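Long-range contacts in ATP-dependent CLP protease, putative (PDB 2F6I), which probably cleaves proteins into small peptides as the serine-type proteolytic subunit of an ATP-dependent Clp protease, here represented by its catalytic domain: residues Asn67-Pro78 / Ser97-Ala108; Ser109-Ser117 / Leu161-Thr169. All coordinates share one frame; numbering follows the deposited sequence.

Contact 1. Residues Asn67-Pro78 / Ser97-Ala108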
ATOM      1  N   ASN C  67      10.879  28.289  41.466  1.00 60.55           N
ATOM      2  CA  ASN C  67      11.667  28.253  42.691  1.00 59.39           C
ATOM      3  C   ASN C  67      12.723  27.171  42.509  1.00 58.53           C
ATOM      4  O   ASN C  67      12.859  26.614  41.421  1.00 59.47           O
ATOM      5  CB  ASN C  67      10.792  27.938  43.905  1.00 60.11           C
ATOM      6  CG  ASN C  67      10.044  26.632  43.761  1.00 61.72           C
ATOM      7  OD1 ASN C  67       8.860  26.617  43.426  1.00 63.83           O
ATOM      8  ND2 ASN C  67      10.735  25.526  44.005  1.00 61.29           N
ATOM      9  N   HIS C  68      13.472  26.866  43.560  1.00 58.23           N
ATOM     10  CA  HIS C  68      14.512  25.852  43.449  1.00 57.63           C
ATOM     11  C   HIS C  68      14.312  24.660  44.368  1.00 57.75           C
ATOM     12  O   HIS C  68      15.277  24.026  44.791  1.00 57.88           O
ATOM     13  CB  HIS C  68      15.882  26.481  43.700  1.00 58.57           C
ATOM     14  CG  HIS C  68      16.272  27.502  42.675  1.00 60.98           C
ATOM     15  ND1 HIS C  68      17.405  28.280  42.791  1.00 62.47           N
ATOM     16  CD2 HIS C  68      15.681  27.869  41.514  1.00 61.18           C
ATOM     17  CE1 HIS C  68      17.493  29.082  41.746  1.00 63.39           C
ATOM     18  NE2 HIS C  68      16.460  28.853  40.956  1.00 63.27           N
ATOM     19  N   ASN C  69      13.058  24.353  44.674  1.00 57.84           N
ATOM     20  CA  ASN C  69      12.763  23.214  45.528  1.00 58.76           C
ATOM     21  C   ASN C  69      12.998  21.939  44.729  1.00 58.03           C
ATOM     22  O   ASN C  69      13.255  21.988  43.527  1.00 58.17           O
ATOM     23  CB  ASN C  69      11.312  23.264  46.018  1.00 59.88           C
ATOM     24  CG  ASN C  69      11.016  24.517  46.820  1.00 62.44           C
ATOM     25  OD1 ASN C  69      11.818  24.938  47.656  1.00 63.50           O
ATOM     26  ND2 ASN C  69       9.856  25.116  46.575  1.00 62.42           N
ATOM     27  N   ASP C  70      12.909  20.797  45.396  1.00 57.44           N
ATOM     28  CA  ASP C  70      13.128  19.517  44.739  1.00 56.31           C
ATOM     29  C   ASP C  70      12.100  19.166  43.664  1.00 54.42           C
ATOM     30  O   ASP C  70      10.897  19.379  43.830  1.00 53.74           O
ATOM     31  CB  ASP C  70      13.176  18.401  45.788  1.00 57.18           C
ATOM     32  CG  ASP C  70      14.507  18.344  46.516  1.00 58.56           C
ATOM     33  OD1 ASP C  70      15.089  19.417  46.786  1.00 57.58           O
ATOM     34  OD2 ASP C  70      14.966  17.224  46.826  1.00 59.02           O
ATOM     35  N   ILE C  71      12.602  18.631  42.557  1.00 51.86           N
ATOM     36  CA  ILE C  71      11.773  18.196  41.443  1.00 49.14           C
ATOM     37  C   ILE C  71      11.817  16.668  41.441  1.00 49.22           C
ATOM     38  O   ILE C  71      12.898  16.074  41.476  1.00 48.92           O
ATOM     39  CB  ILE C  71      12.326  18.706  40.091  1.00 47.56           C
ATOM     40  CG1 ILE C  71      12.247  20.232  40.033  1.00 45.33           C
ATOM     41  CG2 ILE C  71      11.545  18.086  38.941  1.00 45.32           C
ATOM     42  CD1 ILE C  71      12.861  20.828  38.780  1.00 42.14           C
ATOM     43  N   LYS C  72      10.648  16.035  41.419  1.00 47.41           N
ATOM     44  CA  LYS C  72      10.577  14.579  41.404  1.00 47.09           C
ATOM     45  C   LYS C  72      10.241  14.084  39.999  1.00 47.29           C
ATOM     46  O   LYS C  72       9.319  14.594  39.354  1.00 44.45           O
ATOM     47  CB  LYS C  72       9.517  14.078  42.382  1.00 48.22           C
ATOM     48  CG  LYS C  72       9.380  12.565  42.390  1.00 52.74           C
ATOM     49  CD  LYS C  72       8.191  12.092  43.216  1.00 55.77           C
ATOM     50  CE  LYS C  72       8.384  12.357  44.699  1.00 58.02           C
ATOM     51  NZ  LYS C  72       7.243  11.806  45.486  1.00 58.54           N
ATOM     52  N   ILE C  73      10.986  13.086  39.534  1.00 45.85           N
ATOM     53  CA  ILE C  73      10.766  12.530  38.205  1.00 45.32           C
ATOM     54  C   ILE C  73      10.579  11.014  38.212  1.00 46.25           C
ATOM     55  O   ILE C  73      11.494  10.268  38.569  1.00 44.85           O
ATOM     56  CB  ILE C  73      11.943  12.866  37.260  1.00 45.42           C
ATOM     57  CG1 ILE C  73      12.065  14.382  37.102  1.00 46.41           C
ATOM     58  CG2 ILE C  73      11.734  12.209  35.901  1.00 44.82           C
ATOM     59  CD1 ILE C  73      13.146  14.816  36.135  1.00 45.77           C
ATOM     60  N   TYR C  74       9.388  10.561  37.827  1.00 46.18           N
ATOM     61  CA  TYR C  74       9.115   9.130  37.750  1.00 45.14           C
ATOM     62  C   TYR C  74       9.669   8.687  36.401  1.00 45.10           C
ATOM     63  O   TYR C  74       9.426   9.343  35.388  1.00 44.64           O
ATOM     64  CB  TYR C  74       7.612   8.848  37.809  1.00 44.85           C
ATOM     65  CG  TYR C  74       6.974   9.105  39.157  1.00 46.57           C
ATOM     66  CD1 TYR C  74       6.121  10.192  39.349  1.00 47.39           C
ATOM     67  CD2 TYR C  74       7.212   8.255  40.237  1.00 47.65           C
ATOM     68  CE1 TYR C  74       5.517  10.425  40.583  1.00 48.30           C
ATOM     69  CE2 TYR C  74       6.612   8.480  41.479  1.00 48.96           C
ATOM     70  CZ  TYR C  74       5.766   9.567  41.643  1.00 49.66           C
ATOM     71  OH  TYR C  74       5.163   9.798  42.860  1.00 51.88           O
ATOM     72  N   ILE C  75      10.413   7.587  36.384  1.00 43.87           N
ATOM     73  CA  ILE C  75      10.999   7.110  35.141  1.00 42.82           C
ATOM     74  C   ILE C  75      10.602   5.684  34.780  1.00 43.25           C
ATOM     75  O   ILE C  75      10.772   4.754  35.570  1.00 44.03           O
ATOM     76  CB  ILE C  75      12.539   7.190  35.189  1.00 42.71           C
ATOM     77  CG1 ILE C  75      12.975   8.607  35.565  1.00 43.43           C
ATOM     78  CG2 ILE C  75      13.123   6.809  33.834  1.00 41.91           C
ATOM     79  CD1 ILE C  75      14.478   8.756  35.764  1.00 42.10           C
ATOM     80  N   ASN C  76      10.083   5.539  33.564  1.00 42.79           N
ATOM     81  CA  ASN C  76       9.646   4.265  32.999  1.00 42.20           C
ATOM     82  C   ASN C  76       9.860   4.469  31.505  1.00 42.30           C
ATOM     83  O   ASN C  76       8.929   4.799  30.777  1.00 42.49           O
ATOM     84  CB  ASN C  76       8.159   4.034  33.292  1.00 42.55           C
ATOM     85  CG  ASN C  76       7.652   2.701  32.762  1.00 44.19           C
ATOM     86  OD1 ASN C  76       8.390   1.939  32.135  1.00 43.14           O
ATOM     87  ND2 ASN C  76       6.380   2.414  33.015  1.00 44.84           N
ATOM     88  N   SER C  77      11.099   4.285  31.057  1.00 42.71           N
ATOM     89  CA  SER C  77      11.445   4.506  29.659  1.00 42.05           C
ATOM     90  C   SER C  77      12.519   3.560  29.137  1.00 42.40           C
ATOM     91  O   SER C  77      13.469   3.236  29.844  1.00 44.39           O
ATOM     92  CB  SER C  77      11.917   5.954  29.484  1.00 42.21           C
ATOM     93  OG  SER C  77      12.541   6.157  28.229  1.00 45.17           O
ATOM     94  N   PRO C  78      12.378   3.108  27.884  1.00 42.03           N
ATOM     95  CA  PRO C  78      13.342   2.196  27.262  1.00 41.99           C
ATOM     96  C   PRO C  78      14.517   2.980  26.693  1.00 42.48           C
ATOM     97  O   PRO C  78      15.379   2.426  26.015  1.00 44.06           O
ATOM     98  CB  PRO C  78      12.519   1.535  26.167  1.00 41.57           C
ATOM     99  CG  PRO C  78      11.677   2.682  25.692  1.00 42.94           C
ATOM    100  CD  PRO C  78      11.217   3.319  26.997  1.00 42.36           C
ATOM    101  N   SER C  97      17.574  23.485  41.144  1.00 56.46           N
ATOM    102  CA  SER C  97      16.753  22.492  41.826  1.00 55.12           C
ATOM    103  C   SER C  97      17.381  21.105  41.792  1.00 55.90           C
ATOM    104  O   SER C  97      17.967  20.696  40.790  1.00 55.55           O
ATOM    105  CB  SER C  97      15.366  22.414  41.186  1.00 52.71           C
ATOM    106  OG  SER C  97      14.676  23.641  41.286  1.00 53.99           O
ATOM    107  N   ASP C  98      17.259  20.386  42.900  1.00 55.89           N
ATOM    108  CA  ASP C  98      17.781  19.034  42.974  1.00 56.50           C
ATOM    109  C   ASP C  98      16.702  18.118  42.418  1.00 55.18           C
ATOM    110  O   ASP C  98      15.511  18.416  42.516  1.00 54.53           O
ATOM    111  CB  ASP C  98      18.108  18.667  44.417  1.00 59.78           C
ATOM    112  CG  ASP C  98      19.439  19.237  44.875  1.00 64.02           C
ATOM    113  OD1 ASP C  98      19.650  20.457  44.718  1.00 68.45           O
ATOM    114  OD2 ASP C  98      20.276  18.468  45.393  1.00 66.63           O
ATOM    115  N   ILE C  99      17.119  17.005  41.834  1.00 53.38           N
ATOM    116  CA  ILE C  99      16.175  16.077  41.239  1.00 52.03           C
ATOM    117  C   ILE C  99      16.203  14.689  41.850  1.00 51.25           C
ATOM    118  O   ILE C  99      17.231  14.016  41.822  1.00 51.01           O
ATOM    119  CB  ILE C  99      16.446  15.932  39.726  1.00 52.22           C
ATOM    120  CG1 ILE C  99      16.247  17.280  39.034  1.00 53.59           C
ATOM    121  CG2 ILE C  99      15.540  14.860  39.129  1.00 52.24           C
ATOM    122  CD1 ILE C  99      16.495  17.253  37.544  1.00 54.39           C
ATOM    123  N   GLN C 100      15.079  14.256  42.412  1.00 49.98           N
ATOM    124  CA  GLN C 100      15.026  12.910  42.953  1.00 51.53           C
ATOM    125  C   GLN C 100      14.342  12.042  41.906  1.00 50.85           C
ATOM    126  O   GLN C 100      13.280  12.386  41.393  1.00 50.90           O
ATOM    127  CB  GLN C 100      14.288  12.856  44.294  1.00 52.96           C
ATOM    128  CG  GLN C 100      12.950  13.534  44.358  1.00 57.87           C
ATOM    129  CD  GLN C 100      12.331  13.400  45.740  1.00 61.10           C
ATOM    130  OE1 GLN C 100      11.798  12.347  46.094  1.00 64.40           O
ATOM    131  NE2 GLN C 100      12.421  14.463  46.537  1.00 59.54           N
ATOM    132  N   THR C 101      14.983  10.928  41.578  1.00 49.20           N
ATOM    133  CA  THR C 101      14.481  10.016  40.564  1.00 47.68           C
ATOM    134  C   THR C 101      13.871   8.740  41.128  1.00 46.88           C
ATOM    135  O   THR C 101      14.426   8.119  42.034  1.00 47.07           O
ATOM    136  CB  THR C 101      15.611   9.621  39.597  1.00 47.51           C
ATOM    137  OG1 THR C 101      16.698   9.059  40.343  1.00 45.26           O
ATOM    138  CG2 THR C 101      16.107  10.836  38.834  1.00 43.97           C
ATOM    139  N   ILE C 102      12.724   8.356  40.580  1.00 44.76           N
ATOM    140  CA  ILE C 102      12.035   7.143  40.998  1.00 43.90           C
ATOM    141  C   ILE C 102      11.677   6.354  39.746  1.00 45.04           C
ATOM    142  O   ILE C 102      10.963   6.842  38.867  1.00 45.26           O
ATOM    143  CB  ILE C 102      10.750   7.459  41.784  1.00 42.20           C
ATOM    144  CG1 ILE C 102      11.097   8.279  43.029  1.00 44.31           C
ATOM    145  CG2 ILE C 102      10.057   6.161  42.186  1.00 39.46           C
ATOM    146  CD1 ILE C 102       9.906   8.597  43.916  1.00 43.59           C
ATOM    147  N   SER C 103      12.182   5.131  39.660  1.00 43.60           N
ATOM    148  CA  SER C 103      11.923   4.297  38.501  1.00 44.18           C
ATOM    149  C   SER C 103      10.929   3.193  38.794  1.00 44.61           C
ATOM    150  O   SER C 103      10.827   2.711  39.920  1.00 45.11           O
ATOM    151  CB  SER C 103      13.219   3.656  38.016  1.00 42.88           C
ATOM    152  OG  SER C 103      13.653   2.671  38.939  1.00 42.80           O
ATOM    153  N   PHE C 104      10.185   2.810  37.766  1.00 44.70           N
ATOM    154  CA  PHE C 104       9.235   1.717  37.866  1.00 45.06           C
ATOM    155  C   PHE C 104       8.998   1.176  36.465  1.00 44.31           C
ATOM    156  O   PHE C 104       9.203   1.882  35.479  1.00 43.27           O
ATOM    157  CB  PHE C 104       7.918   2.152  38.532  1.00 44.60           C
ATOM    158  CG  PHE C 104       7.142   3.193  37.775  1.00 45.47           C
ATOM    159  CD1 PHE C 104       7.119   4.513  38.215  1.00 47.91           C
ATOM    160  CD2 PHE C 104       6.382   2.846  36.662  1.00 46.76           C
ATOM    161  CE1 PHE C 104       6.345   5.474  37.562  1.00 48.39           C
ATOM    162  CE2 PHE C 104       5.606   3.799  36.001  1.00 48.06           C
ATOM    163  CZ  PHE C 104       5.588   5.116  36.454  1.00 48.09           C
ATOM    164  N   GLY C 105       8.600  -0.087  36.379  1.00 43.59           N
ATOM    165  CA  GLY C 105       8.357  -0.692  35.084  1.00 43.45           C
ATOM    166  C   GLY C 105       9.643  -1.134  34.419  1.00 42.89           C
ATOM    167  O   GLY C 105      10.224  -2.155  34.782  1.00 43.20           O
ATOM    168  N   LEU C 106      10.096  -0.361  33.441  1.00 43.17           N
ATOM    169  CA  LEU C 106      11.316  -0.688  32.726  1.00 43.55           C
ATOM    170  C   LEU C 106      12.126   0.567  32.461  1.00 43.14           C
ATOM    171  O   LEU C 106      11.589   1.581  32.014  1.00 42.68           O
ATOM    172  CB  LEU C 106      10.982  -1.372  31.399  1.00 47.32           C
ATOM    173  CG  LEU C 106      12.178  -1.905  30.614  1.00 49.79           C
ATOM    174  CD1 LEU C 106      12.884  -2.936  31.461  1.00 53.16           C
ATOM    175  CD2 LEU C 106      11.724  -2.527  29.308  1.00 53.66           C
ATOM    176  N   VAL C 107      13.422   0.498  32.746  1.00 42.40           N
ATOM    177  CA  VAL C 107      14.314   1.626  32.525  1.00 42.76           C
ATOM    178  C   VAL C 107      15.557   1.110  31.825  1.00 43.31           C
ATOM    179  O   VAL C 107      16.085   0.057  32.190  1.00 43.29           O
ATOM    180  CB  VAL C 107      14.706   2.298  33.854  1.00 44.37           C
ATOM    181  CG1 VAL C 107      15.692   3.424  33.596  1.00 44.18           C
ATOM    182  CG2 VAL C 107      13.458   2.836  34.547  1.00 43.37           C
ATOM    183  N   ALA C 108      16.025   1.844  30.819  1.00 43.02           N
ATOM    184  CA  ALA C 108      17.198   1.419  30.066  1.00 44.98           C
ATOM    185  C   ALA C 108      18.012   2.560  29.463  1.00 46.65           C
ATOM    186  O   ALA C 108      17.547   3.699  29.371  1.00 46.44           O
ATOM    187  CB  ALA C 108      16.771   0.461  28.963  1.00 45.00           C
TER
HETATM  188  O   HOH W   1      16.389  21.480  45.478  1.00 40.98           O
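Asn-76 turns CG away from its own N (chi1 -178°) and brings ND2 to 3.4 Å from CE2 of Phe-104, whose CG sits between backbone N and carbonyl carbon (chi1 63°), bringing the ring back to the neighbouring strand. Both belong to the far stretch of two adjacent parallel strands, 71-77 and 99-104, the outer members of a right-handed beta-alpha-beta crossover in the ClpP fold. A regular ladder joins them, from Ile-71 N to Asp-98 O (2.9 Å) through to Phe-104 N on Ile-75 O (3.0 Å). Ile-71, Ile-73 and Ile-75 pack with Ile-99 and Thr-101 on one face; CD1 of Ile-73 meets CG2 of Ile-99 at 3.8 Å. On the other, Tyr-74 runs side by side with Ile-102, and its CD2 lies in plane at the edge of the Phe-104 ring. A water bridges His-68 O, Asp-70 OD1 and Asp-98 N, while Asp-70 OD2 forms salt bridges with Lys-119 and Lys-122. Asn-76 serves two chains: ND2 bonds Glu-84 of a second subunit, and OD1 takes N of Leu-106, just past the corner at Gly-105, at 3.1 Å, the donor standing 56° out of the amide plane.

Contact 2. Residues Ser109-Ser117 / Leu161-Thr169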
ATOM      1  N   SER C 109      19.234   2.230  29.053  1.00 48.07           N
ATOM      2  CA  SER C 109      20.157   3.183  28.443  1.00 49.20           C
ATOM      3  C   SER C 109      20.143   4.548  29.131  1.00 49.33           C
ATOM      4  O   SER C 109      20.259   4.630  30.356  1.00 50.29           O
ATOM      5  CB  SER C 109      19.834   3.339  26.955  1.00 51.05           C
ATOM      6  OG  SER C 109      20.848   4.072  26.292  1.00 54.26           O
ATOM      7  N   MET C 110      20.007   5.615  28.347  1.00 49.08           N
ATOM      8  CA  MET C 110      19.990   6.966  28.904  1.00 49.08           C
ATOM      9  C   MET C 110      18.957   7.139  30.011  1.00 48.63           C
ATOM     10  O   MET C 110      19.135   7.964  30.909  1.00 48.16           O
ATOM     11  CB  MET C 110      19.744   8.008  27.806  1.00 50.24           C
ATOM     12  CG  MET C 110      20.990   8.376  27.009  1.00 49.56           C
ATOM     13  SD  MET C 110      22.393   8.762  28.092  1.00 54.94           S
ATOM     14  CE  MET C 110      21.824  10.248  28.898  1.00 53.91           C
ATOM     15  N   ALA C 111      17.877   6.365  29.947  1.00 47.05           N
ATOM     16  CA  ALA C 111      16.841   6.444  30.968  1.00 46.48           C
ATOM     17  C   ALA C 111      17.459   5.995  32.288  1.00 45.88           C
ATOM     18  O   ALA C 111      17.216   6.589  33.341  1.00 44.80           O
ATOM     19  CB  ALA C 111      15.664   5.549  30.596  1.00 46.46           C
ATOM     20  N   SER C 112      18.271   4.944  32.215  1.00 45.22           N
ATOM     21  CA  SER C 112      18.950   4.407  33.386  1.00 45.65           C
ATOM     22  C   SER C 112      19.969   5.413  33.906  1.00 45.58           C
ATOM     23  O   SER C 112      20.113   5.593  35.115  1.00 44.95           O
ATOM     24  CB  SER C 112      19.658   3.096  33.035  1.00 46.62           C
ATOM     25  OG  SER C 112      18.723   2.066  32.763  1.00 48.27           O
ATOM     26  N   VAL C 113      20.673   6.069  32.989  1.00 45.14           N
ATOM     27  CA  VAL C 113      21.671   7.061  33.368  1.00 46.47           C
ATOM     28  C   VAL C 113      21.006   8.250  34.056  1.00 47.81           C
ATOM     29  O   VAL C 113      21.504   8.750  35.067  1.00 49.56           O
ATOM     30  CB  VAL C 113      22.452   7.570  32.143  1.00 45.70           C
ATOM     31  CG1 VAL C 113      23.463   8.615  32.577  1.00 44.62           C
ATOM     32  CG2 VAL C 113      23.151   6.407  31.452  1.00 45.80           C
ATOM     33  N   ILE C 114      19.884   8.702  33.502  1.00 47.47           N
ATOM     34  CA  ILE C 114      19.156   9.823  34.085  1.00 46.55           C
ATOM     35  C   ILE C 114      18.701   9.423  35.484  1.00 46.56           C
ATOM     36  O   ILE C 114      18.770  10.216  36.424  1.00 46.81           O
ATOM     37  CB  ILE C 114      17.923  10.195  33.233  1.00 46.57           C
ATOM     38  CG1 ILE C 114      18.379  10.748  31.881  1.00 46.23           C
ATOM     39  CG2 ILE C 114      17.068  11.218  33.967  1.00 43.97           C
ATOM     40  CD1 ILE C 114      17.243  11.038  30.919  1.00 46.74           C
ATOM     41  N   LEU C 115      18.236   8.185  35.613  1.00 45.83           N
ATOM     42  CA  LEU C 115      17.791   7.666  36.899  1.00 45.11           C
ATOM     43  C   LEU C 115      18.950   7.752  37.891  1.00 46.84           C
ATOM     44  O   LEU C 115      18.783   8.209  39.020  1.00 46.15           O
ATOM     45  CB  LEU C 115      17.350   6.207  36.744  1.00 42.65           C
ATOM     46  CG  LEU C 115      17.077   5.383  38.008  1.00 40.77           C
ATOM     47  CD1 LEU C 115      15.911   5.973  38.792  1.00 37.22           C
ATOM     48  CD2 LEU C 115      16.779   3.945  37.606  1.00 38.59           C
ATOM     49  N   ALA C 116      20.128   7.325  37.443  1.00 47.89           N
ATOM     50  CA  ALA C 116      21.326   7.316  38.276  1.00 49.85           C
ATOM     51  C   ALA C 116      21.904   8.697  38.590  1.00 51.86           C
ATOM     52  O   ALA C 116      22.690   8.841  39.528  1.00 51.64           O
ATOM     53  CB  ALA C 116      22.393   6.446  37.625  1.00 47.64           C
ATOM     54  N   SER C 117      21.522   9.708  37.820  1.00 52.89           N
ATOM     55  CA  SER C 117      22.040  11.050  38.055  1.00 55.30           C
ATOM     56  C   SER C 117      21.233  11.834  39.083  1.00 55.59           C
ATOM     57  O   SER C 117      21.510  13.005  39.333  1.00 57.06           O
ATOM     58  CB  SER C 117      22.093  11.836  36.745  1.00 55.37           C
ATOM     59  OG  SER C 117      20.803  11.959  36.177  1.00 59.38           O
ATOM     60  N   LEU C 161      28.499   7.716  27.333  1.00 50.36           N
ATOM     61  CA  LEU C 161      27.389   7.324  28.191  1.00 48.80           C
ATOM     62  C   LEU C 161      27.967   6.460  29.305  1.00 49.07           C
ATOM     63  O   LEU C 161      27.657   6.654  30.481  1.00 47.89           O
ATOM     64  CB  LEU C 161      26.345   6.539  27.384  1.00 47.63           C
ATOM     65  CG  LEU C 161      25.029   6.118  28.058  1.00 50.17           C
ATOM     66  CD1 LEU C 161      24.050   5.651  27.001  1.00 49.43           C
ATOM     67  CD2 LEU C 161      25.271   5.011  29.073  1.00 50.57           C
ATOM     68  N   TYR C 162      28.819   5.510  28.928  1.00 50.39           N
ATOM     69  CA  TYR C 162      29.446   4.620  29.895  1.00 51.48           C
ATOM     70  C   TYR C 162      30.202   5.408  30.961  1.00 51.81           C
ATOM     71  O   TYR C 162      30.076   5.120  32.150  1.00 51.72           O
ATOM     72  CB  TYR C 162      30.405   3.644  29.198  1.00 52.68           C
ATOM     73  CG  TYR C 162      29.737   2.693  28.222  1.00 53.01           C
ATOM     74  CD1 TYR C 162      28.454   2.198  28.467  1.00 54.05           C
ATOM     75  CD2 TYR C 162      30.394   2.271  27.066  1.00 53.00           C
ATOM     76  CE1 TYR C 162      27.842   1.308  27.584  1.00 54.38           C
ATOM     77  CE2 TYR C 162      29.792   1.381  26.176  1.00 53.23           C
ATOM     78  CZ  TYR C 162      28.515   0.904  26.441  1.00 54.95           C
ATOM     79  OH  TYR C 162      27.904   0.038  25.558  1.00 55.94           O
ATOM     80  N   HIS C 163      30.981   6.403  30.540  1.00 52.53           N
ATOM     81  CA  HIS C 163      31.738   7.214  31.489  1.00 53.75           C
ATOM     82  C   HIS C 163      30.839   7.911  32.504  1.00 53.08           C
ATOM     83  O   HIS C 163      31.137   7.918  33.699  1.00 52.62           O
ATOM     84  CB  HIS C 163      32.589   8.259  30.760  1.00 56.75           C
ATOM     85  CG  HIS C 163      33.869   7.715  30.209  1.00 62.51           C
ATOM     86  ND1 HIS C 163      33.916   6.907  29.093  1.00 64.58           N
ATOM     87  CD2 HIS C 163      35.148   7.842  30.637  1.00 63.23           C
ATOM     88  CE1 HIS C 163      35.170   6.558  28.858  1.00 64.43           C
ATOM     89  NE2 HIS C 163      35.937   7.112  29.779  1.00 64.21           N
ATOM     90  N   TYR C 164      29.744   8.502  32.031  1.00 50.88           N
ATOM     91  CA  TYR C 164      28.821   9.187  32.926  1.00 49.41           C
ATOM     92  C   TYR C 164      28.172   8.219  33.903  1.00 48.97           C
ATOM     93  O   TYR C 164      27.995   8.541  35.078  1.00 48.73           O
ATOM     94  CB  TYR C 164      27.740   9.922  32.128  1.00 50.04           C
ATOM     95  CG  TYR C 164      28.190  11.258  31.583  1.00 51.33           C
ATOM     96  CD1 TYR C 164      28.105  11.546  30.221  1.00 50.39           C
ATOM     97  CD2 TYR C 164      28.706  12.238  32.434  1.00 51.68           C
ATOM     98  CE1 TYR C 164      28.524  12.775  29.718  1.00 51.88           C
ATOM     99  CE2 TYR C 164      29.127  13.471  31.942  1.00 52.13           C
ATOM    100  CZ  TYR C 164      29.034  13.733  30.585  1.00 52.89           C
ATOM    101  OH  TYR C 164      29.452  14.950  30.096  1.00 55.08           O
ATOM    102  N   LEU C 165      27.813   7.031  33.424  1.00 48.77           N
ATOM    103  CA  LEU C 165      27.191   6.044  34.296  1.00 48.75           C
ATOM    104  C   LEU C 165      28.211   5.586  35.330  1.00 49.98           C
ATOM    105  O   LEU C 165      27.878   5.346  36.491  1.00 50.56           O
ATOM    106  CB  LEU C 165      26.702   4.836  33.498  1.00 45.21           C
ATOM    107  CG  LEU C 165      25.967   3.809  34.364  1.00 44.07           C
ATOM    108  CD1 LEU C 165      24.728   4.458  34.959  1.00 44.64           C
ATOM    109  CD2 LEU C 165      25.586   2.590  33.539  1.00 44.66           C
ATOM    110  N   SER C 166      29.458   5.466  34.890  1.00 50.35           N
ATOM    111  CA  SER C 166      30.545   5.044  35.757  1.00 51.18           C
ATOM    112  C   SER C 166      30.691   6.006  36.937  1.00 51.47           C
ATOM    113  O   SER C 166      30.787   5.582  38.085  1.00 52.58           O
ATOM    114  CB  SER C 166      31.848   4.991  34.958  1.00 52.32           C
ATOM    115  OG  SER C 166      32.902   4.438  35.724  1.00 54.78           O
ATOM    116  N   SER C 167      30.689   7.303  36.653  1.00 51.91           N
ATOM    117  CA  SER C 167      30.830   8.305  37.702  1.00 53.89           C
ATOM    118  C   SER C 167      29.611   8.387  38.623  1.00 54.42           C
ATOM    119  O   SER C 167      29.670   9.023  39.673  1.00 55.46           O
ATOM    120  CB  SER C 167      31.087   9.681  37.086  1.00 54.49           C
ATOM    121  OG  SER C 167      29.902  10.214  36.520  1.00 60.14           O
ATOM    122  N   PHE C 168      28.514   7.744  38.235  1.00 54.21           N
ATOM    123  CA  PHE C 168      27.291   7.763  39.038  1.00 55.12           C
ATOM    124  C   PHE C 168      27.116   6.505  39.883  1.00 55.17           C
ATOM    125  O   PHE C 168      26.461   6.536  40.923  1.00 54.98           O
ATOM    126  CB  PHE C 168      26.059   7.898  38.135  1.00 57.53           C
ATOM    127  CG  PHE C 168      25.969   9.205  37.396  1.00 58.92           C
ATOM    128  CD1 PHE C 168      25.239   9.287  36.214  1.00 58.02           C
ATOM    129  CD2 PHE C 168      26.588  10.352  37.881  1.00 59.74           C
ATOM    130  CE1 PHE C 168      25.126  10.489  35.524  1.00 59.00           C
ATOM    131  CE2 PHE C 168      26.481  11.563  37.199  1.00 60.54           C
ATOM    132  CZ  PHE C 168      25.748  11.631  36.017  1.00 60.09           C
ATOM    133  N   THR C 169      27.695   5.399  39.431  1.00 55.91           N
ATOM    134  CA  THR C 169      27.559   4.127  40.133  1.00 57.82           C
ATOM    135  C   THR C 169      28.843   3.619  40.780  1.00 58.84           C
ATOM    136  O   THR C 169      28.818   2.635  41.524  1.00 58.43           O
ATOM    137  CB  THR C 169      27.044   3.035  39.175  1.00 57.36           C
ATOM    138  OG1 THR C 169      27.967   2.881  38.089  1.00 55.71           O
ATOM    139  CG2 THR C 169      25.680   3.414  38.621  1.00 55.76           C
TER
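Val-113 splits its two methyls between Leu-161 and Phe-168, at the middle of the helix pair. The helices 109-116 and 161-169 run roughly the same way, 31° between their directions with axes 9.6 Å apart, and the meeting is mainly apolar. CG1 of Val-113 sits anti to the backbone nitrogen (chi1 179°), which sends it to the edge of the Phe-168 ring, in the ring plane and 3.9 Å from CE1; the two side chains cross at about a right angle. CG2, the other branch, meets CD2 of Leu-161 at 3.5 Å, here at an oblique crossing. Leu-161 also slides past Met-110 in the opposite direction, so that SD of Met-110 lies 3.7 Å from the leucine CD1, which touches Ser-109 OG as well. This start of helix 109-116 stands near His-134, predicted to be an active-site residue, whose side chain is about 7 Å from that of Ser-109.

The faces of the same Phe-168 ring are also occupied. CA of Ser-117 lies over one, offset toward the rim, and CB of the same serine comes to 3.5 Å from Phe-168 CE1; on the opposite face lies the carbonyl oxygen of Tyr-164. Ser-117 OG turns back to its own helix and donates to Ile-114 O at 2.7 Å. Ala-116 points its CB at the partner helix, 4.0 Å from CB of Phe-168 and 4.1 Å from CD1 of Leu-165.

Arg-123 ties the two helix ends together, its NH1 bonding both Ala-116 O and Phe-168 O. Beyond the pair, helix 82-94 packs on Ser-117 and Leu-161, helix 173-181 receives Leu-165, Tyr-164 bonds Asn-128 of a third subunit, and Ile-114 and Leu-115 lean on Ile-75 of strand 71-77.

From the N terminus, the chain runs through strand 71-77, crosses over by helix 82-94 and returns along 99-104, where contact 1 closes its loop. It then turns the corner at Gly-105, and strand 106-107 leads almost directly into helix 109-116. Contact 2 opens there and closes only at helix 151-169, after strands 123-125 and 130-132. The two loops therefore follow one another in series, neither nesting nor crossing, with their centres about 13 Å apart. They still touch: Thr-101 OG1 lies 2.6 Å from Leu-115 O, a probable hydrogen bond, and Ser-103 CB packs on Leu-115 CD2. Helix 109-116 thus joins the parallel sheet to the long helix 151-169.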